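Long-range contacts in pyrroline-5-carboxylate reductase catalytic N-terminal domain-containing protein (Sinorhizobium meliloti, PDB 4HUJ), which is of unknown function but probably binds NAD(P) through a Rossmann-type domain and may act as an oxidoreductase: residues V89-I94 with E133-L138; G106-D111 with K143-F148; F170-H175 with G197-S202. One frame throughout, in Å; residues are numbered along the deposited sequence.

Contact 1: residues V89-I94 with E133-L138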
ATOM      1  N   VAL A  89       4.394  -5.458   2.508  1.00 15.26           N
ATOM      2  CA  VAL A  89       5.290  -6.512   2.969  1.00 15.10           C
ATOM      3  C   VAL A  89       6.401  -6.631   1.936  1.00 14.48           C
ATOM      4  O   VAL A  89       6.284  -6.061   0.845  1.00 14.32           O
ATOM      5  CB  VAL A  89       4.557  -7.875   3.111  1.00 15.38           C
ATOM      6  CG1 VAL A  89       3.660  -7.883   4.360  1.00 16.31           C
ATOM      7  CG2 VAL A  89       3.772  -8.222   1.840  1.00 16.65           C
ATOM      8  N   PRO A  90       7.488  -7.355   2.267  1.00 13.68           N
ATOM      9  CA  PRO A  90       8.552  -7.525   1.272  1.00 13.48           C
ATOM     10  C   PRO A  90       8.024  -8.185   0.003  1.00 13.26           C
ATOM     11  O   PRO A  90       7.129  -9.028   0.063  1.00 13.06           O
ATOM     12  CB  PRO A  90       9.556  -8.433   1.992  1.00 13.43           C
ATOM     13  CG  PRO A  90       9.357  -8.101   3.448  1.00 13.49           C
ATOM     14  CD  PRO A  90       7.861  -7.943   3.570  1.00 13.92           C
ATOM     15  N   TYR A  91       8.569  -7.786  -1.138  1.00 13.24           N
ATOM     16  CA  TYR A  91       8.152  -8.333  -2.427  1.00 13.32           C
ATOM     17  C   TYR A  91       8.119  -9.871  -2.433  1.00 14.08           C
ATOM     18  O   TYR A  91       7.158 -10.482  -2.919  1.00 14.19           O
ATOM     19  CB  TYR A  91       9.064  -7.783  -3.535  1.00 12.81           C
ATOM     20  CG  TYR A  91       8.746  -8.303  -4.912  1.00 11.89           C
ATOM     21  CD1 TYR A  91       7.657  -7.813  -5.635  1.00 11.78           C
ATOM     22  CD2 TYR A  91       9.535  -9.290  -5.492  1.00 10.92           C
ATOM     23  CE1 TYR A  91       7.366  -8.296  -6.902  1.00 12.13           C
ATOM     24  CE2 TYR A  91       9.253  -9.784  -6.758  1.00 11.01           C
ATOM     25  CZ  TYR A  91       8.169  -9.287  -7.456  1.00 12.08           C
ATOM     26  OH  TYR A  91       7.901  -9.777  -8.720  1.00 12.87           O
ATOM     27  N   ASP A  92       9.159 -10.486  -1.876  1.00 15.29           N
ATOM     28  CA  ASP A  92       9.255 -11.947  -1.813  1.00 16.58           C
ATOM     29  C   ASP A  92       8.231 -12.621  -0.888  1.00 16.72           C
ATOM     30  O   ASP A  92       8.038 -13.844  -0.964  1.00 17.59           O
ATOM     31  CB  ASP A  92      10.668 -12.364  -1.411  1.00 16.91           C
ATOM     32  CG  ASP A  92      11.664 -12.191  -2.533  1.00 18.75           C
ATOM     33  OD1 ASP A  92      11.375 -12.629  -3.666  1.00 22.58           O
ATOM     34  OD2 ASP A  92      12.743 -11.632  -2.273  1.00 21.74           O
ATOM     35  N   SER A  93       7.595 -11.835  -0.021  1.00 16.66           N
ATOM     36  CA  SER A  93       6.578 -12.342   0.905  1.00 16.87           C
ATOM     37  C   SER A  93       5.187 -12.413   0.277  1.00 17.15           C
ATOM     38  O   SER A  93       4.298 -13.087   0.809  1.00 17.18           O
ATOM     39  CB  SER A  93       6.503 -11.463   2.161  1.00 16.73           C
ATOM     40  OG  SER A  93       7.674 -11.575   2.945  1.00 17.34           O
ATOM     41  N   ILE A  94       4.995 -11.716  -0.840  1.00 17.27           N
ATOM     42  CA  ILE A  94       3.652 -11.541  -1.401  1.00 17.95           C
ATOM     43  C   ILE A  94       2.985 -12.859  -1.806  1.00 18.78           C
ATOM     44  O   ILE A  94       1.863 -13.136  -1.373  1.00 18.88           O
ATOM     45  CB  ILE A  94       3.631 -10.505  -2.562  1.00 17.80           C
ATOM     46  CG1 ILE A  94       3.942  -9.108  -2.017  1.00 17.41           C
ATOM     47  CG2 ILE A  94       2.272 -10.486  -3.249  1.00 17.47           C
ATOM     48  CD1 ILE A  94       4.093  -8.018  -3.102  1.00 16.42           C
ATOM     49  N   GLU A 133       2.881  -5.920 -12.392  1.00 13.43           N
ATOM     50  CA  GLU A 133       2.228  -6.851 -13.331  1.00 14.61           C
ATOM     51  C   GLU A 133       2.336  -8.294 -12.836  1.00 14.52           C
ATOM     52  O   GLU A 133       1.373  -9.062 -12.941  1.00 14.24           O
ATOM     53  CB  GLU A 133       2.833  -6.753 -14.737  1.00 15.15           C
ATOM     54  CG  GLU A 133       2.560  -5.454 -15.491  1.00 18.31           C
ATOM     55  CD  GLU A 133       3.303  -5.376 -16.837  1.00 22.95           C
ATOM     56  OE1 GLU A 133       4.419  -5.957 -16.982  1.00 24.50           O
ATOM     57  OE2 GLU A 133       2.769  -4.724 -17.758  1.00 25.59           O
ATOM     58  N   ILE A 134       3.512  -8.654 -12.313  1.00 14.79           N
ATOM     59  CA  ILE A 134       3.736  -9.973 -11.705  1.00 15.11           C
ATOM     60  C   ILE A 134       2.833 -10.157 -10.484  1.00 15.07           C
ATOM     61  O   ILE A 134       2.141 -11.172 -10.363  1.00 15.61           O
ATOM     62  CB  ILE A 134       5.233 -10.207 -11.338  1.00 15.32           C
ATOM     63  CG1 ILE A 134       6.088 -10.250 -12.614  1.00 15.47           C
ATOM     64  CG2 ILE A 134       5.402 -11.498 -10.513  1.00 15.46           C
ATOM     65  CD1 ILE A 134       7.591 -10.179 -12.391  1.00 17.62           C
ATOM     66  N   VAL A 135       2.820  -9.168  -9.594  1.00 15.08           N
ATOM     67  CA  VAL A 135       1.919  -9.193  -8.432  1.00 15.28           C
ATOM     68  C   VAL A 135       0.452  -9.345  -8.880  1.00 15.87           C
ATOM     69  O   VAL A 135      -0.304 -10.114  -8.281  1.00 16.01           O
ATOM     70  CB  VAL A 135       2.118  -7.943  -7.526  1.00 15.25           C
ATOM     71  CG1 VAL A 135       1.042  -7.853  -6.444  1.00 15.50           C
ATOM     72  CG2 VAL A 135       3.508  -7.971  -6.886  1.00 14.66           C
ATOM     73  N   SER A 136       0.063  -8.635  -9.938  1.00 16.32           N
ATOM     74  CA  SER A 136      -1.319  -8.680 -10.427  1.00 17.33           C
ATOM     75  C   SER A 136      -1.760 -10.090 -10.825  1.00 18.39           C
ATOM     76  O   SER A 136      -2.910 -10.470 -10.598  1.00 18.35           O
ATOM     77  CB  SER A 136      -1.522  -7.713 -11.592  1.00 17.08           C
ATOM     78  OG  SER A 136      -1.211  -6.383 -11.205  1.00 15.90           O
ATOM     79  N   GLU A 137      -0.837 -10.855 -11.401  1.00 19.72           N
ATOM     80  CA  GLU A 137      -1.109 -12.241 -11.798  1.00 21.38           C
ATOM     81  C   GLU A 137      -1.335 -13.169 -10.606  1.00 21.76           C
ATOM     82  O   GLU A 137      -2.020 -14.192 -10.730  1.00 22.14           O
ATOM     83  CB  GLU A 137       0.011 -12.773 -12.691  1.00 21.70           C
ATOM     84  CG  GLU A 137      -0.058 -12.226 -14.104  1.00 24.79           C
ATOM     85  CD  GLU A 137       1.109 -12.640 -14.971  1.00 28.15           C
ATOM     86  OE1 GLU A 137       2.112 -13.174 -14.446  1.00 30.23           O
ATOM     87  OE2 GLU A 137       1.022 -12.423 -16.196  1.00 30.96           O
ATOM     88  N   LEU A 138      -0.768 -12.804  -9.455  1.00 21.95           N
ATOM     89  CA  LEU A 138      -0.944 -13.559  -8.212  1.00 22.54           C
ATOM     90  C   LEU A 138      -2.273 -13.256  -7.513  1.00 22.55           C
ATOM     91  O   LEU A 138      -2.667 -13.968  -6.585  1.00 22.62           O
ATOM     92  CB  LEU A 138       0.220 -13.298  -7.244  1.00 22.39           C
ATOM     93  CG  LEU A 138       1.636 -13.657  -7.695  1.00 22.93           C
ATOM     94  CD1 LEU A 138       2.647 -13.063  -6.727  1.00 23.90           C
ATOM     95  CD2 LEU A 138       1.819 -15.169  -7.828  1.00 23.95           C
TER

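Contact 2: residues G106-D111 with K143-F148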
ATOM      1  N   GLY A 106     -14.063  -8.001  -6.904  1.00 23.62           N
ATOM      2  CA  GLY A 106     -14.628  -6.875  -6.166  1.00 22.06           C
ATOM      3  C   GLY A 106     -13.662  -6.180  -5.221  1.00 20.82           C
ATOM      4  O   GLY A 106     -14.030  -5.216  -4.540  1.00 21.13           O
ATOM      5  N   GLN A 107     -12.426  -6.665  -5.170  1.00 19.46           N
ATOM      6  CA  GLN A 107     -11.428  -6.095  -4.270  1.00 17.82           C
ATOM      7  C   GLN A 107     -10.366  -5.319  -5.032  1.00 16.94           C
ATOM      8  O   GLN A 107     -10.096  -5.595  -6.204  1.00 17.07           O
ATOM      9  CB  GLN A 107     -10.757  -7.187  -3.433  1.00 17.88           C
ATOM     10  CG  GLN A 107     -11.699  -7.965  -2.532  1.00 17.27           C
ATOM     11  CD  GLN A 107     -10.969  -9.009  -1.714  1.00 17.10           C
ATOM     12  OE1 GLN A 107     -10.347  -8.695  -0.695  1.00 18.62           O
ATOM     13  NE2 GLN A 107     -11.040 -10.256  -2.152  1.00 15.72           N
ATOM     14  N   ILE A 108      -9.779  -4.345  -4.343  1.00 15.60           N
ATOM     15  CA  ILE A 108      -8.628  -3.606  -4.844  1.00 14.60           C
ATOM     16  C   ILE A 108      -7.422  -4.048  -4.037  1.00 13.87           C
ATOM     17  O   ILE A 108      -7.474  -4.085  -2.805  1.00 13.65           O
ATOM     18  CB  ILE A 108      -8.826  -2.079  -4.701  1.00 14.36           C
ATOM     19  CG1 ILE A 108      -9.918  -1.596  -5.658  1.00 14.63           C
ATOM     20  CG2 ILE A 108      -7.510  -1.316  -4.960  1.00 14.79           C
ATOM     21  CD1 ILE A 108     -10.393  -0.181  -5.376  1.00 13.88           C
ATOM     22  N   VAL A 109      -6.343  -4.386  -4.741  1.00 13.24           N
ATOM     23  CA  VAL A 109      -5.068  -4.695  -4.109  1.00 12.73           C
ATOM     24  C   VAL A 109      -4.100  -3.566  -4.438  1.00 12.37           C
ATOM     25  O   VAL A 109      -3.929  -3.218  -5.601  1.00 12.34           O
ATOM     26  CB  VAL A 109      -4.519  -6.065  -4.586  1.00 12.65           C
ATOM     27  CG1 VAL A 109      -3.059  -6.264  -4.166  1.00 13.60           C
ATOM     28  CG2 VAL A 109      -5.383  -7.186  -4.035  1.00 13.32           C
ATOM     29  N   VAL A 110      -3.508  -2.975  -3.405  1.00 11.74           N
ATOM     30  CA  VAL A 110      -2.516  -1.918  -3.586  1.00 11.48           C
ATOM     31  C   VAL A 110      -1.122  -2.516  -3.406  1.00 11.69           C
ATOM     32  O   VAL A 110      -0.774  -2.956  -2.314  1.00 12.51           O
ATOM     33  CB  VAL A 110      -2.750  -0.755  -2.602  1.00 11.71           C
ATOM     34  CG1 VAL A 110      -1.697   0.341  -2.793  1.00 10.71           C
ATOM     35  CG2 VAL A 110      -4.146  -0.178  -2.799  1.00 11.36           C
ATOM     36  N   ASP A 111      -0.341  -2.553  -4.486  1.00 11.67           N
ATOM     37  CA  ASP A 111       1.037  -3.049  -4.415  1.00 11.22           C
ATOM     38  C   ASP A 111       1.970  -1.926  -3.959  1.00 10.93           C
ATOM     39  O   ASP A 111       2.274  -1.013  -4.726  1.00 11.27           O
ATOM     40  CB  ASP A 111       1.468  -3.613  -5.774  1.00 11.45           C
ATOM     41  CG  ASP A 111       2.894  -4.158  -5.768  1.00 12.19           C
ATOM     42  OD1 ASP A 111       3.475  -4.367  -4.678  1.00 12.41           O
ATOM     43  OD2 ASP A 111       3.437  -4.388  -6.863  1.00 12.58           O
ATOM     44  N   LYS A 143      -8.480  -5.704  -8.786  1.00 16.53           N
ATOM     45  CA  LYS A 143      -8.013  -4.516  -9.489  1.00 15.42           C
ATOM     46  C   LYS A 143      -6.799  -3.994  -8.714  1.00 14.64           C
ATOM     47  O   LYS A 143      -6.909  -3.653  -7.538  1.00 14.44           O
ATOM     48  CB  LYS A 143      -9.119  -3.465  -9.585  1.00 15.98           C
ATOM     49  CG  LYS A 143     -10.220  -3.820 -10.593  1.00 16.92           C
ATOM     50  CD  LYS A 143     -11.364  -2.810 -10.571  1.00 20.42           C
ATOM     51  CE  LYS A 143     -12.475  -3.257 -11.509  1.00 23.18           C
ATOM     52  NZ  LYS A 143     -13.703  -2.403 -11.421  1.00 24.53           N
ATOM     53  N   VAL A 144      -5.640  -3.975  -9.369  1.00 13.71           N
ATOM     54  CA  VAL A 144      -4.382  -3.622  -8.703  1.00 12.80           C
ATOM     55  C   VAL A 144      -3.999  -2.167  -8.957  1.00 12.06           C
ATOM     56  O   VAL A 144      -4.069  -1.686 -10.087  1.00 12.49           O
ATOM     57  CB  VAL A 144      -3.224  -4.571  -9.121  1.00 13.02           C
ATOM     58  CG1 VAL A 144      -1.881  -4.128  -8.512  1.00 13.06           C
ATOM     59  CG2 VAL A 144      -3.544  -6.008  -8.703  1.00 13.71           C
ATOM     60  N   VAL A 145      -3.621  -1.473  -7.884  1.00 10.83           N
ATOM     61  CA  VAL A 145      -3.091  -0.109  -7.966  1.00 10.15           C
ATOM     62  C   VAL A 145      -1.682  -0.141  -7.384  1.00  9.52           C
ATOM     63  O   VAL A 145      -1.471  -0.735  -6.332  1.00  9.46           O
ATOM     64  CB  VAL A 145      -3.967   0.886  -7.169  1.00 10.20           C
ATOM     65  CG1 VAL A 145      -3.347   2.293  -7.150  1.00 10.98           C
ATOM     66  CG2 VAL A 145      -5.375   0.939  -7.734  1.00  9.66           C
ATOM     67  N   LYS A 146      -0.730   0.496  -8.067  1.00  9.11           N
ATOM     68  CA  LYS A 146       0.637   0.632  -7.554  1.00  9.16           C
ATOM     69  C   LYS A 146       0.730   1.962  -6.810  1.00  9.18           C
ATOM     70  O   LYS A 146       0.556   3.022  -7.407  1.00  9.53           O
ATOM     71  CB  LYS A 146       1.646   0.591  -8.715  1.00  9.01           C
ATOM     72  CG  LYS A 146       3.116   0.567  -8.279  1.00  8.72           C
ATOM     73  CD  LYS A 146       4.039   0.583  -9.489  1.00  9.57           C
ATOM     74  CE  LYS A 146       5.506   0.518  -9.069  1.00 10.86           C
ATOM     75  NZ  LYS A 146       5.819  -0.832  -8.509  1.00 10.62           N
ATOM     76  N   ALA A 147       0.978   1.897  -5.501  1.00  9.55           N
ATOM     77  CA  ALA A 147       1.058   3.093  -4.659  1.00  9.76           C
ATOM     78  C   ALA A 147       1.692   2.783  -3.310  1.00 10.09           C
ATOM     79  O   ALA A 147       1.658   1.647  -2.860  1.00 10.13           O
ATOM     80  CB  ALA A 147      -0.339   3.703  -4.460  1.00 10.10           C
ATOM     81  N   PHE A 148       2.237   3.824  -2.671  1.00 10.42           N
ATOM     82  CA  PHE A 148       2.895   3.751  -1.353  1.00 11.11           C
ATOM     83  C   PHE A 148       4.278   3.100  -1.421  1.00 11.02           C
ATOM     84  O   PHE A 148       4.876   2.823  -0.382  1.00 11.11           O
ATOM     85  CB  PHE A 148       2.048   3.023  -0.285  1.00 11.13           C
ATOM     86  CG  PHE A 148       0.693   3.638  -0.026  1.00 11.93           C
ATOM     87  CD1 PHE A 148       0.571   4.856   0.637  1.00 13.22           C
ATOM     88  CD2 PHE A 148      -0.463   2.957  -0.396  1.00 13.00           C
ATOM     89  CE1 PHE A 148      -0.690   5.408   0.892  1.00 12.57           C
ATOM     90  CE2 PHE A 148      -1.728   3.499  -0.146  1.00 14.52           C
ATOM     91  CZ  PHE A 148      -1.838   4.725   0.506  1.00 12.06           C
TER
HETATM   92  O   HOH W   1       4.831  -1.048  -5.914  1.00 11.47           O

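Contact 3: residues F170-H175 with G197-S202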
ATOM      1  N   PHE A 170       2.673   9.384  -5.727  1.00 10.48           N
ATOM      2  CA  PHE A 170       2.334   8.902  -7.063  1.00 10.40           C
ATOM      3  C   PHE A 170       1.601   7.560  -6.997  1.00 10.41           C
ATOM      4  O   PHE A 170       1.859   6.735  -6.117  1.00 11.34           O
ATOM      5  CB  PHE A 170       3.594   8.789  -7.936  1.00 10.27           C
ATOM      6  CG  PHE A 170       4.263  10.107  -8.203  1.00 10.36           C
ATOM      7  CD1 PHE A 170       3.711  11.009  -9.112  1.00 10.60           C
ATOM      8  CD2 PHE A 170       5.433  10.461  -7.527  1.00 11.56           C
ATOM      9  CE1 PHE A 170       4.321  12.242  -9.358  1.00 11.44           C
ATOM     10  CE2 PHE A 170       6.056  11.694  -7.764  1.00 11.89           C
ATOM     11  CZ  PHE A 170       5.502  12.584  -8.686  1.00 12.34           C
ATOM     12  N   LEU A 171       0.663   7.357  -7.917  1.00 10.12           N
ATOM     13  CA  LEU A 171      -0.010   6.060  -8.055  1.00 10.03           C
ATOM     14  C   LEU A 171      -0.237   5.758  -9.525  1.00  9.76           C
ATOM     15  O   LEU A 171      -0.131   6.645 -10.370  1.00  9.90           O
ATOM     16  CB  LEU A 171      -1.340   6.018  -7.285  1.00 10.01           C
ATOM     17  CG  LEU A 171      -2.509   6.844  -7.843  1.00  9.99           C
ATOM     18  CD1 LEU A 171      -3.829   6.167  -7.533  1.00 13.29           C
ATOM     19  CD2 LEU A 171      -2.487   8.268  -7.283  1.00 12.47           C
ATOM     20  N   SER A 172      -0.533   4.497  -9.824  1.00  9.78           N
ATOM     21  CA  SER A 172      -0.775   4.072 -11.190  1.00  9.84           C
ATOM     22  C   SER A 172      -1.511   2.741 -11.165  1.00 10.33           C
ATOM     23  O   SER A 172      -1.612   2.096 -10.120  1.00 10.12           O
ATOM     24  CB  SER A 172       0.534   3.945 -11.976  1.00 10.02           C
ATOM     25  OG  SER A 172       1.479   3.147 -11.280  1.00  9.80           O
ATOM     26  N   GLY A 173      -2.026   2.337 -12.314  1.00 10.86           N
ATOM     27  CA  GLY A 173      -2.846   1.132 -12.385  1.00 11.82           C
ATOM     28  C   GLY A 173      -3.715   1.137 -13.626  1.00 12.78           C
ATOM     29  O   GLY A 173      -4.005   2.197 -14.194  1.00 12.69           O
ATOM     30  N   ASN A 174      -4.142  -0.054 -14.032  1.00 13.54           N
ATOM     31  CA  ASN A 174      -4.850  -0.223 -15.300  1.00 14.63           C
ATOM     32  C   ASN A 174      -6.339   0.105 -15.247  1.00 15.44           C
ATOM     33  O   ASN A 174      -6.979   0.302 -16.292  1.00 15.94           O
ATOM     34  CB  ASN A 174      -4.632  -1.639 -15.826  1.00 14.43           C
ATOM     35  CG  ASN A 174      -3.180  -1.938 -16.111  1.00 15.65           C
ATOM     36  OD1 ASN A 174      -2.378  -1.034 -16.367  1.00 15.86           O
ATOM     37  ND2 ASN A 174      -2.823  -3.215 -16.062  1.00 17.05           N
ATOM     38  N   HIS A 175      -6.874   0.186 -14.031  1.00 16.08           N
ATOM     39  CA  HIS A 175      -8.306   0.375 -13.806  1.00 17.01           C
ATOM     40  C   HIS A 175      -8.582   1.758 -13.222  1.00 17.29           C
ATOM     41  O   HIS A 175      -8.313   2.005 -12.040  1.00 17.04           O
ATOM     42  CB  HIS A 175      -8.832  -0.718 -12.867  1.00 17.02           C
ATOM     43  CG  HIS A 175      -8.419  -2.102 -13.263  1.00 18.84           C
ATOM     44  ND1 HIS A 175      -9.094  -2.835 -14.216  1.00 21.09           N
ATOM     45  CD2 HIS A 175      -7.396  -2.883 -12.841  1.00 20.04           C
ATOM     46  CE1 HIS A 175      -8.503  -4.009 -14.363  1.00 21.43           C
ATOM     47  NE2 HIS A 175      -7.472  -4.063 -13.540  1.00 20.97           N
ATOM     48  N   GLY A 197      -1.243   7.185 -14.512  1.00 11.33           N
ATOM     49  CA  GLY A 197      -1.891   6.395 -15.552  1.00 11.37           C
ATOM     50  C   GLY A 197      -1.707   4.896 -15.365  1.00 11.25           C
ATOM     51  O   GLY A 197      -1.713   4.402 -14.240  1.00 11.18           O
ATOM     52  N   THR A 198      -1.546   4.179 -16.476  1.00 11.51           N
ATOM     53  CA  THR A 198      -1.425   2.715 -16.463  1.00 12.02           C
ATOM     54  C   THR A 198      -0.125   2.210 -15.850  1.00 11.60           C
ATOM     55  O   THR A 198       0.830   2.961 -15.681  1.00 11.13           O
ATOM     56  CB  THR A 198      -1.522   2.109 -17.883  1.00 12.18           C
ATOM     57  OG1 THR A 198      -0.422   2.566 -18.686  1.00 12.51           O
ATOM     58  CG2 THR A 198      -2.837   2.473 -18.533  1.00 13.74           C
ATOM     59  N   LEU A 199      -0.083   0.915 -15.535  1.00 11.43           N
ATOM     60  CA  LEU A 199       1.170   0.317 -15.070  1.00 11.71           C
ATOM     61  C   LEU A 199       2.269   0.411 -16.125  1.00 12.16           C
ATOM     62  O   LEU A 199       3.440   0.593 -15.781  1.00 12.20           O
ATOM     63  CB  LEU A 199       0.970  -1.143 -14.645  1.00 11.59           C
ATOM     64  CG  LEU A 199       0.034  -1.412 -13.467  1.00 11.74           C
ATOM     65  CD1 LEU A 199      -0.012  -2.910 -13.177  1.00 11.01           C
ATOM     66  CD2 LEU A 199       0.442  -0.620 -12.218  1.00 11.85           C
ATOM     67  N   ALA A 200       1.897   0.285 -17.402  1.00 12.55           N
ATOM     68  CA  ALA A 200       2.852   0.478 -18.492  1.00 12.59           C
ATOM     69  C   ALA A 200       3.439   1.884 -18.465  1.00 12.62           C
ATOM     70  O   ALA A 200       4.644   2.055 -18.628  1.00 13.05           O
ATOM     71  CB  ALA A 200       2.215   0.193 -19.850  1.00 13.10           C
ATOM     72  N   ALA A 201       2.587   2.880 -18.241  1.00 12.38           N
ATOM     73  CA  ALA A 201       3.020   4.277 -18.216  1.00 12.25           C
ATOM     74  C   ALA A 201       3.933   4.571 -17.025  1.00 12.48           C
ATOM     75  O   ALA A 201       4.876   5.357 -17.143  1.00 12.12           O
ATOM     76  CB  ALA A 201       1.811   5.217 -18.208  1.00 12.57           C
ATOM     77  N   SER A 202       3.656   3.930 -15.889  1.00 12.09           N
ATOM     78  CA  SER A 202       4.438   4.170 -14.672  1.00 12.11           C
ATOM     79  C   SER A 202       5.685   3.292 -14.548  1.00 12.26           C
ATOM     80  O   SER A 202       6.556   3.572 -13.724  1.00 12.90           O
ATOM     81  CB  SER A 202       3.562   4.003 -13.435  1.00 11.93           C
ATOM     82  OG  SER A 202       3.344   2.629 -13.131  1.00 12.01           O
TER
HETATM   83  O   HOH W   2      -0.483  -1.182 -18.363  1.00 12.89           O

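Contact 1: residues V89-I94 with E133-L138
The ring of Y91 is the flat group that touches across this contact, and helix 131-138 meets it at its hydroxyl end and along one side. V135 approaches the ring obliquely, with CG2 3.9 Å from Y91 CE1. The two side chains run past each other in opposite directions. At the far end of the ring, Y91 OH reaches I134, whose side chain crosses it at about a right angle. The nearest atom is I134 CG2, 3.5 Å from Y91 OH. I134 CD1 follows, 3.7 Å from Y91 OH, so the hydroxyl rests against both branches of the isoleucine. Y91 also touches S113, A115 and R124 in the loops nearby.

The torsion of Y91 explains its reach. CG is anti to the backbone N (chi1 179°), which swings the ring across to the helix from a CB that does not itself point there.

I94 lies deeper. Its CD1 is 3.8 Å from V135 CG2, and the two side chains cross nearly at right angles. One methyl of V135 therefore serves both I94 and Y91. The other branch of I94, CG2, meets L138 CD1 more loosely, at 4.3 Å. L138 also packs on A95 and V98 of helix 94-98, while I94 and V135 both touch D111 of strand 108-111.

Across the two segments the contact is held by van der Waals packing alone. The loop after strand 84-88 and the start of helix 94-98 thus lean on helix 131-138 through aliphatic carbons and the ring and hydroxyl of Y91, and the grip depends on shape rather than on paired polar groups.

Contact 2: residues G106-D111 with K143-F148
V110 and V145 are paired in two parallel strands, 108-111 and 143-147, and V110 CG1 reaches on to A147 and F148. V110 CB lies 3.9 Å from V145 O. With chi1 at 179°, V110 CG1 stands opposite its own backbone N and beside the carbonyl carbon, which carries it to the end of the partner strand. There V110 CG1 is 3.7 Å from V145 O and 3.6 Å from A147 O. V110 CG1 also lies 3.8 Å from F148 CD2, touching the phenyl ring at its edge, near the ring plane.

The backbones form a parallel ladder. K143 N, V145 N and A147 N donate to Q107 O, V109 O and D111 O, while V109 N and D111 N donate back to K143 O and V145 O. D111 N lies 2.8 Å from V145 O. The last rung is longer, with A147 N 3.3 Å from D111 O and well above the carbonyl plane. A water held by K146 NZ also donates to D111 O.

D111 OD2 and K146 NZ stay 4.6 Å apart, too far for a salt bridge. Both bond to T132 OG1, and S113 OG holds the other carboxylate oxygen of D111.

I108, V110 and V145 lie under helix 176-188, whereas D111, V144 and K146 meet helix 131-138. Strand 84-88 flanks 108-111, and strand 166-173 flanks 143-147. The pair is the strand core of a beta-alpha-beta unit whose helix is 131-138.

Contact 3: residues F170-H175 with G197-S202
S172 and S202 form the tight part of this contact. Their OG atoms are 2.7 Å apart and hydrogen-bonded, and S202 CB is pressed to 3.4 Å from S172 CB, closer than carbons usually pack. S172 OG also bonds to Q206 OE1, one turn further along helix 199-206. Beside the serines, G173 N donates in the carbonyl plane to G197 O, at 2.8 Å. The bare CA of G173 lies 3.7 Å from L199 CD2.

The outer side is looser and polar, around N174 and T198. N174 OD1 accepts from L199 N at 3.1 Å, the donor tilted 28° from the amide carbonyl plane. A water donates to the same oxygen and accepts from A200 N, tying a second helix-start amide to N174. An alanine in place of L199 has no CD2 to set against G173 CA, and a gap is likely to open beside the strand end.

T198 is the N-cap: its OG1, between the backbone N and the carbonyl carbon (chi1 64°), accepts from A201 N at 3.1 Å. An N-capped helix docked on a strand end, its first turn held by N174, just past the strand, is the motif here.

In the fold
Contact 2 is the core of the three, a buried strand pair near the middle of the chain, held by a backbone ladder. Contact 1 is partly buried and wholly van der Waals. Contact 3 has a buried inner side but an exposed, watered rim, and its bonds mix one backbone pair with serine and asparagine side chains. Helix 131-138 links them all: V135 packs on D111 of contact 2, S136 on V144, and S136 also meets L199 of contact 3. Contacts 2 and 3 share the sheet, since strand 143-147 pairs antiparallel with 166-173, and K146 bonds to S172 through the backbone. The chemistry thus changes from backbone bonds within the sheet to side-chain packing and capping around it.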